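Local atomic coordinates of DHHA1 domain protein (Clostridium perfringens, PDB entry 3KEW), a protein that probably edits mischarged tRNA, hydrolysing wrongly attached amino acids as a zinc-dependent relative of the editing domain of alanyl-tRNA synthetase. Residues G100-S105 against D191-C196. Numbering follows the deposited sequence.
Sequences GQHLLS and DLNACC. With ZN (zinc ion), chain C.
His102 and Cys195 meet at a zinc ion, a metal site consistent with an editing domain of the alanyl- and threonyl-tRNA synthetase type, and they illustrate how a shared metal can join a helix to a strand end where no direct hydrogen bond does. His102 belongs to helix 88-112 and supplies NE2, 2.3 Å from the zinc ion; Cys195, just past strand 191-194, brings SG to 2.6 Å from the metal. His98, one turn earlier on the same helix, is the third protein ligand, the HxxxH spacing familiar from this family. Three waters complete a six-coordinate shell, filling half of the coordination positions. Two of these waters are steered by the protein: one donates to Gln101 OE1 and another to the backbone oxygen of Ala194.

Sulfur and ring pack obliquely, with SG of Cys195 4.6 Å from the centroid of the His102 imidazole. Because SG of Cys195 stands anti to the backbone N (chi1 -175°), it reaches the metal while CB lies 3.8 Å from His102 CE1. The ring of His199 meets that of His102 edge-to-face.

On the far side of the imidazole a water bridge at ND1, together with the metal bond at NE2, holds the ring's rotation. His102 ND1 donates to a water lying in the ring plane, leaving NE2 to the metal, and the same water accepts from Asn193 ND2. The amide and ring planes are perpendicular. Asn193 is itself tied to Asp191, whose other oxygen, OD1, forms a salt bridge with Arg172. In the short Asn193–Asp191 hydrogen bond, ND2 of Asn193 lies 2.6 Å from OD2 of Asp191 and meets the carboxylate from above, 70° out of its plane.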
loop_
_atom_site.group_PDB
_atom_site.type_symbol
_atom_site.label_atom_id
_atom_site.label_comp_id
_atom_site.label_asym_id
_atom_site.label_seq_id
_atom_site.Cartn_x
_atom_site.Cartn_y
_atom_site.Cartn_z
ATOM N N GLY A 100 6.586 -5.413 -0.313
ATOM C CA GLY A 100 7.427 -6.304 -1.114
ATOM C C GLY A 100 8.242 -5.579 -2.181
ATOM O O GLY A 100 9.452 -5.790 -2.292
ATOM N N GLN A 101 7.582 -4.702 -2.940
ATOM C CA GLN A 101 8.265 -3.824 -3.894
ATOM C C GLN A 101 9.308 -2.920 -3.238
ATOM O O GLN A 101 10.442 -2.854 -3.713
ATOM C CB GLN A 101 7.269 -2.980 -4.683
ATOM C CG GLN A 101 7.923 -2.012 -5.674
ATOM C CD GLN A 101 7.963 -0.607 -5.139
ATOM O OE1 GLN A 101 6.925 -0.059 -4.788
ATOM N NE2 GLN A 101 9.168 -0.019 -5.048
ATOM N N HIS A 102 8.922 -2.227 -2.166
ATOM C CA HIS A 102 9.842 -1.336 -1.434
ATOM C C HIS A 102 11.081 -2.077 -0.921
ATOM O O HIS A 102 12.202 -1.546 -0.951
ATOM C CB HIS A 102 9.136 -0.704 -0.223
ATOM C CG HIS A 102 8.281 0.476 -0.551
ATOM N ND1 HIS A 102 8.389 1.674 0.119
ATOM C CD2 HIS A 102 7.279 0.635 -1.450
ATOM C CE1 HIS A 102 7.503 2.529 -0.365
ATOM N NE2 HIS A 102 6.817 1.923 -1.317
ATOM N N LEU A 103 10.849 -3.280 -0.401
ATOM C CA LEU A 103 11.913 -4.127 0.138
ATOM C C LEU A 103 12.943 -4.526 -0.927
ATOM O O LEU A 103 14.154 -4.346 -0.733
ATOM C CB LEU A 103 11.315 -5.364 0.826
ATOM C CG LEU A 103 12.300 -6.340 1.476
ATOM C CD1 LEU A 103 13.116 -5.669 2.578
ATOM C CD2 LEU A 103 11.554 -7.557 2.011
ATOM N N LEU A 104 12.448 -5.039 -2.050
ATOM C CA LEU A 104 13.279 -5.438 -3.189
ATOM C C LEU A 104 14.062 -4.257 -3.730
ATOM O O LEU A 104 15.282 -4.350 -3.921
ATOM C CB LEU A 104 12.423 -6.033 -4.315
ATOM C CG LEU A 104 11.905 -7.461 -4.174
ATOM C CD1 LEU A 104 10.901 -7.781 -5.305
ATOM C CD2 LEU A 104 13.024 -8.502 -4.145
ATOM N N SER A 105 13.360 -3.140 -3.932
ATOM C CA SER A 105 13.968 -1.908 -4.412
ATOM C C SER A 105 15.131 -1.494 -3.505
ATOM O O SER A 105 16.213 -1.168 -3.998
ATOM C CB SER A 105 12.919 -0.791 -4.496
ATOM O OG SER A 105 12.049 -1.024 -5.597
ATOM N N ASP A 191 15.706 1.655 3.978
ATOM C CA ASP A 191 15.121 2.538 2.963
ATOM C C ASP A 191 14.138 3.548 3.571
ATOM O O ASP A 191 13.561 3.306 4.626
ATOM C CB ASP A 191 14.413 1.686 1.897
ATOM C CG ASP A 191 14.549 2.253 0.489
ATOM O OD1 ASP A 191 15.574 2.902 0.174
ATOM O OD2 ASP A 191 13.621 2.026 -0.318
ATOM N N LEU A 192 13.963 4.679 2.891
ATOM C CA LEU A 192 13.076 5.753 3.331
ATOM C C LEU A 192 12.581 6.472 2.086
ATOM O O LEU A 192 13.354 7.166 1.417
ATOM C CB LEU A 192 13.850 6.728 4.223
ATOM C CG LEU A 192 13.181 7.822 5.060
ATOM C CD1 LEU A 192 14.188 8.328 6.069
ATOM C CD2 LEU A 192 12.697 8.991 4.223
ATOM N N ASN A 193 11.323 6.267 1.794
ATOM C CA ASN A 193 10.688 6.891 0.568
ATOM C C ASN A 193 9.286 7.566 0.905
ATOM O O ASN A 193 8.527 7.083 1.698
ATOM C CB ASN A 193 10.460 5.835 -0.521
ATOM C CG ASN A 193 11.715 5.054 -0.871
ATOM O OD1 ASN A 193 12.502 5.460 -1.722
ATOM N ND2 ASN A 193 11.887 3.912 -0.227
ATOM N N ALA A 194 8.980 8.553 0.094
ATOM C CA ALA A 194 7.669 9.155 0.185
ATOM C C ALA A 194 6.701 8.188 -0.475
ATOM O O ALA A 194 6.932 7.737 -1.600
ATOM C CB ALA A 194 7.647 10.514 -0.501
ATOM N N CYS A 195 5.650 7.834 0.258
ATOM C CA CYS A 195 4.660 6.868 -0.210
ATOM C C CYS A 195 3.313 7.096 0.467
ATOM O O CYS A 195 3.250 7.281 1.679
ATOM C CB CYS A 195 5.131 5.427 0.055
ATOM S SG CYS A 195 4.022 4.209 -0.631
ATOM N N CYS A 196 2.252 7.060 -0.337
ATOM C CA CYS A 196 0.865 7.168 0.123
ATOM C C CYS A 196 0.228 5.795 0.330
ATOM O O CYS A 196 -0.990 5.687 0.531
ATOM C CB CYS A 196 0.025 7.934 -0.910
ATOM S SG CYS A 196 0.479 9.656 -1.100
HETATM ZN ZN ZN C . 5.285 3.083 -2.568
HETATM O O HOH W 1 6.569 2.329 -4.350
HETATM O O HOH W 2 10.500 2.389 1.794
HETATM O O HOH W 3 6.676 4.803 -2.899
HETATM O O HOH W 4 3.920 4.154 -4.243
#